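Local coordinates for inositol 2-dehydrogenase/D-chiro-inositol 3-dehydrogenase (Lactobacillus casei, PDB 4MIY), which catalyses the NAD-dependent oxidation of myo-inositol to 2-keto-myo-inositol, and of D-chiro-inositol to its 1-keto product, at the interface of chains A and B and the interface of chains A and C. Numbering follows the deposited sequence. Chains: chain A/B/C, Inositol 2-dehydrogenase/D-chiro-inositol 3-dehydrogenase.

Contact 1: the interface of chains A and B. Residues chain A 266-270; chain B 264-266.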
loop_
_atom_site.group_PDB
_atom_site.type_symbol
_atom_site.label_atom_id
_atom_site.label_comp_id
_atom_site.label_asym_id
_atom_site.label_seq_id
_atom_site.Cartn_x
_atom_site.Cartn_y
_atom_site.Cartn_z
ATOM N N GLN A 266 5.193 1.957 -11.334
ATOM C CA GLN A 266 5.658 1.323 -10.139
ATOM C C GLN A 266 4.945 -0.016 -10.130
ATOM O O GLN A 266 3.765 -0.066 -10.307
ATOM C CB GLN A 266 5.288 2.170 -8.934
ATOM C CG GLN A 266 5.803 1.651 -7.625
ATOM C CD GLN A 266 5.395 2.511 -6.444
ATOM O OE1 GLN A 266 5.457 3.711 -6.487
ATOM N NE2 GLN A 266 4.947 1.865 -5.401
ATOM N N GLN A 267 5.702 -1.087 -9.981
ATOM C CA GLN A 267 5.119 -2.396 -10.099
ATOM C C GLN A 267 5.750 -3.463 -9.261
ATOM O O GLN A 267 6.886 -3.411 -8.925
ATOM C CB GLN A 267 5.062 -2.853 -11.541
ATOM C CG GLN A 267 6.324 -3.110 -12.143
ATOM C CD GLN A 267 6.221 -3.387 -13.610
ATOM O OE1 GLN A 267 6.421 -4.473 -14.044
ATOM N NE2 GLN A 267 5.919 -2.392 -14.352
ATOM N N THR A 268 4.903 -4.426 -8.932
ATOM C CA THR A 268 5.295 -5.619 -8.235
ATOM C C THR A 268 4.773 -6.835 -8.961
ATOM O O THR A 268 3.707 -6.815 -9.444
ATOM C CB THR A 268 4.771 -5.666 -6.775
ATOM O OG1 THR A 268 3.354 -5.550 -6.737
ATOM C CG2 THR A 268 5.345 -4.591 -5.982
ATOM N N ALA A 269 5.558 -7.888 -8.988
ATOM C CA ALA A 269 5.125 -9.146 -9.580
ATOM C C ALA A 269 3.958 -9.817 -8.843
ATOM O O ALA A 269 3.816 -9.701 -7.665
ATOM C CB ALA A 269 6.289 -10.084 -9.681
ATOM N N VAL A 270 3.124 -10.496 -9.597
ATOM C CA VAL A 270 2.021 -11.262 -9.073
ATOM C C VAL A 270 2.354 -12.730 -9.270
ATOM O O VAL A 270 2.883 -13.103 -10.279
ATOM C CB VAL A 270 0.751 -10.912 -9.849
ATOM C CG1 VAL A 270 -0.389 -11.804 -9.454
ATOM C CG2 VAL A 270 0.390 -9.483 -9.592
ATOM N N ALA B 264 0.979 -10.513 -15.030
ATOM C CA ALA B 264 1.824 -10.927 -13.928
ATOM C C ALA B 264 2.413 -9.805 -13.103
ATOM O O ALA B 264 3.374 -9.989 -12.459
ATOM C CB ALA B 264 2.907 -11.880 -14.388
ATOM N N ASN B 265 1.748 -8.662 -13.142
ATOM C CA ASN B 265 2.128 -7.521 -12.349
ATOM C C ASN B 265 0.938 -6.736 -11.815
ATOM O O ASN B 265 -0.117 -6.753 -12.370
ATOM C CB ASN B 265 3.007 -6.562 -13.148
ATOM C CG ASN B 265 4.407 -7.070 -13.358
ATOM O OD1 ASN B 265 5.186 -7.113 -12.452
ATOM N ND2 ASN B 265 4.723 -7.421 -14.566
ATOM N N GLN B 266 1.187 -6.063 -10.712
ATOM C CA GLN B 266 0.288 -5.100 -10.164
ATOM C C GLN B 266 1.023 -3.785 -10.272
ATOM O O GLN B 266 2.147 -3.694 -9.888
ATOM C CB GLN B 266 -0.027 -5.447 -8.717
ATOM C CG GLN B 266 -1.042 -4.542 -8.089
ATOM C CD GLN B 266 -1.435 -4.931 -6.675
ATOM O OE1 GLN B 266 -1.624 -6.067 -6.355
ATOM N NE2 GLN B 266 -1.584 -3.955 -5.862
HETATM O O HOH W 1 7.931 -6.294 -12.157
#

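Contact 2: the interface of chains A and C. Residues chain A 200, 202, 211, 229, 231-232; chain C 149-150, 243-245.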
loop_
_atom_site.group_PDB
_atom_site.type_symbol
_atom_site.label_atom_id
_atom_site.label_comp_id
_atom_site.label_asym_id
_atom_site.label_seq_id
_atom_site.Cartn_x
_atom_site.Cartn_y
_atom_site.Cartn_z
ATOM N N SER A 200 -16.599 -14.959 -20.325
ATOM C CA SER A 200 -15.347 -14.422 -20.769
ATOM C C SER A 200 -14.950 -14.971 -22.100
ATOM O O SER A 200 -15.057 -16.127 -22.334
ATOM C CB SER A 200 -14.235 -14.787 -19.804
ATOM O OG SER A 200 -13.022 -14.379 -20.352
ATOM N N GLU A 202 -12.084 -15.511 -22.900
ATOM C CA GLU A 202 -10.879 -16.293 -22.706
ATOM C C GLU A 202 -11.129 -17.782 -22.496
ATOM O O GLU A 202 -10.214 -18.539 -22.525
ATOM C CB GLU A 202 -10.007 -15.764 -21.562
ATOM C CG GLU A 202 -9.561 -14.344 -21.663
ATOM C CD GLU A 202 -8.688 -14.062 -22.843
ATOM O OE1 GLU A 202 -8.902 -13.038 -23.500
ATOM O OE2 GLU A 202 -7.808 -14.854 -23.108
ATOM N N PRO A 211 -16.553 -15.958 -15.634
ATOM C CA PRO A 211 -16.464 -16.236 -14.212
ATOM C C PRO A 211 -17.712 -16.811 -13.609
ATOM O O PRO A 211 -18.671 -16.938 -14.290
ATOM C CB PRO A 211 -16.145 -14.857 -13.623
ATOM C CG PRO A 211 -16.632 -13.953 -14.517
ATOM C CD PRO A 211 -16.473 -14.537 -15.890
ATOM N N HIS A 229 -12.816 -16.897 -10.822
ATOM C CA HIS A 229 -12.387 -16.425 -12.118
ATOM C C HIS A 229 -11.121 -17.133 -12.501
ATOM O O HIS A 229 -10.081 -16.775 -12.083
ATOM C CB HIS A 229 -12.159 -14.905 -12.105
ATOM C CG HIS A 229 -11.982 -14.302 -13.459
ATOM N ND1 HIS A 229 -11.572 -13.014 -13.648
ATOM C CD2 HIS A 229 -12.156 -14.824 -14.689
ATOM C CE1 HIS A 229 -11.499 -12.765 -14.935
ATOM N NE2 HIS A 229 -11.860 -13.840 -15.591
ATOM N N THR A 231 -9.880 -17.955 -15.732
ATOM C CA THR A 231 -9.202 -17.568 -16.954
ATOM C C THR A 231 -8.784 -16.094 -16.931
ATOM O O THR A 231 -8.743 -15.443 -17.926
ATOM C CB THR A 231 -10.058 -17.832 -18.230
ATOM O OG1 THR A 231 -11.228 -17.035 -18.209
ATOM C CG2 THR A 231 -10.470 -19.261 -18.337
ATOM N N ALA A 232 -8.461 -15.626 -15.747
ATOM C CA ALA A 232 -8.216 -14.236 -15.486
ATOM C C ALA A 232 -6.984 -13.630 -16.115
ATOM O O ALA A 232 -6.858 -12.456 -16.127
ATOM C CB ALA A 232 -8.167 -14.024 -13.984
ATOM N N LEU C 149 -16.464 -7.861 -16.823
ATOM C CA LEU C 149 -17.285 -9.000 -16.474
ATOM C C LEU C 149 -18.078 -8.802 -15.177
ATOM O O LEU C 149 -19.232 -9.093 -15.124
ATOM C CB LEU C 149 -16.411 -10.249 -16.378
ATOM C CG LEU C 149 -15.549 -10.538 -17.591
ATOM C CD1 LEU C 149 -14.543 -11.624 -17.274
ATOM C CD2 LEU C 149 -16.404 -10.896 -18.777
ATOM N N VAL C 150 -17.394 -8.319 -14.163
ATOM C CA VAL C 150 -17.958 -8.091 -12.851
ATOM C C VAL C 150 -17.420 -6.776 -12.306
ATOM O O VAL C 150 -16.323 -6.403 -12.538
ATOM C CB VAL C 150 -17.596 -9.224 -11.886
ATOM C CG1 VAL C 150 -18.136 -8.959 -10.490
ATOM C CG2 VAL C 150 -18.113 -10.563 -12.382
ATOM N N ILE C 243 -13.509 -6.148 -12.765
ATOM C CA ILE C 243 -12.920 -7.404 -13.139
ATOM C C ILE C 243 -13.123 -7.617 -14.633
ATOM O O ILE C 243 -14.224 -7.703 -15.092
ATOM C CB ILE C 243 -13.512 -8.595 -12.322
ATOM C CG1 ILE C 243 -13.213 -8.458 -10.827
ATOM C CG2 ILE C 243 -12.959 -9.890 -12.805
ATOM C CD1 ILE C 243 -14.328 -7.955 -10.102
ATOM N N GLY C 244 -12.016 -7.664 -15.344
ATOM C CA GLY C 244 -11.997 -7.851 -16.767
ATOM C C GLY C 244 -11.550 -9.234 -17.192
ATOM O O GLY C 244 -11.080 -9.995 -16.423
ATOM N N GLU C 245 -11.702 -9.493 -18.470
ATOM C CA GLU C 245 -11.323 -10.725 -19.069
ATOM C C GLU C 245 -9.835 -11.019 -18.885
ATOM O O GLU C 245 -9.454 -12.142 -18.742
ATOM C CB GLU C 245 -11.657 -10.670 -20.558
ATOM C CG GLU C 245 -13.106 -10.729 -20.853
ATOM C CD GLU C 245 -13.452 -10.571 -22.312
ATOM O OE1 GLU C 245 -12.847 -9.745 -22.969
ATOM O OE2 GLU C 245 -14.385 -11.255 -22.722
HETATM O O HOH W 2 -8.761 -10.715 -14.785
HETATM O O HOH W 3 -11.326 -14.108 -18.289
HETATM O O HOH W 4 -10.518 -10.408 -23.896
#

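Contact 1: the interface of chains A and B
The carboxamides of A:Gln267 and B:Asn265 approach through their oxygen-bearing tips, crossing with their planes 59° apart and not stacked, and OE1 of A:Gln267 comes 3.3 Å from OD1 of B:Asn265. Two amide oxygens cannot bond each other, and water 1 reconciles them, 3.0 Å from the glutamine OE1 and 2.9 Å from the asparagine OD1. The glutamine has CG between its backbone N and carbonyl carbon (chi1 68°), then runs extended, which carries its amide over to the shorter asparagine. Beneath this polar pair two strands 265-269 lie antiparallel. A:Thr268 and B:Gln266 exchange backbone bonds, A:Thr268 N to B:Gln266 O at 3.0 Å and B:Gln266 N to A:Thr268 O at 2.9 Å, both nearly straight at the hydrogen. Their side chains lie side by side and point the same way; beta-branched threonine suits such an extended strand. Past the strand end, A:Val270 N donates to B:Ala264 O at 2.9 Å, from above the carbonyl plane. B:Ala264 has a positive phi of 64°, a turn conformation that a small side chain tolerates. The CG2 methyl of A:Val270 rests against the backbone of chain B there, 3.8 Å from B:Asn265 CA. Pairing through backbone atoms joins the strands of two subunits into one intermolecular sheet and so links A to B in the deposited tetramer.

Contact 2: the interface of chains A and C
A:His229 brings the edge of its imidazole up to chain C, CE1 standing 3.2 Å from the carbonyl O of C:Gly244, which lies in the ring plane. CG anti to the backbone N (chi1 -168°) sends the ring outward from the end of strand 223-229. Its tight side is apolar: CG2 of C:Ile243 lies 3.5 Å from A:His229 ND1, the two side chains running past each other in opposite directions. Within chain A, A:Ala232 CB lies over the rim of one face. The C:Leu149 side chain crosses that of A:His229 at about a right angle, and its CD1 rests in the notch between the two rings, touching both, 3.8 Å from A:Pro211 CD. Aliphatic branches suit this place because they pack on proline and imidazole without needing polar partners.

The other side is wet, and no nitrogen or oxygen of one chain reaches the other directly. Water 3 gathers A:His229 NE2 at 2.8 Å, A:Ser200 OG, both the OG1 and carbonyl O of A:Thr231, and, across the boundary, C:Glu245 O at 2.8 Å. Water 2 bridges A:Ala232 O and C:Gly244 O, 2.9 Å from each. The small serine hydroxyl also accepts the N-H of A:Glu202, which probably steadies the loop. Farther out, water 4 sits between the carboxylates of A:Glu202 and C:Glu245, whose OE1 atoms are 5.2 Å apart; it may soften the repulsion of like charges. An alanine in place of A:His229 would probably leave water 3 without its NE2 partner and open a gap beside C:Leu149 and C:Ile243. Packing and shared water join the C-terminal alpha/beta domains of A and C, a contact likely to steady the crystal's four-copy assembly.

Contact 1 and contact 2 lie about 19 Å apart, measured between the centres of their C-alpha atoms, and chain A takes part in both with different elements. It offers strand 265-269 and the residue after it to chain B in contact 1, and the end of strand 223-229 with neighbouring loops to chain C in contact 2. The patches share no residue position, so one subunit can meet two neighbours at once, and by two-fold symmetry chain A also presents strands 148-156 and 237-244 to chain C. Repeated through the four copies, backbone strand pairing and water-assisted side-chain packing would complement each other in closing the deposited tetramer.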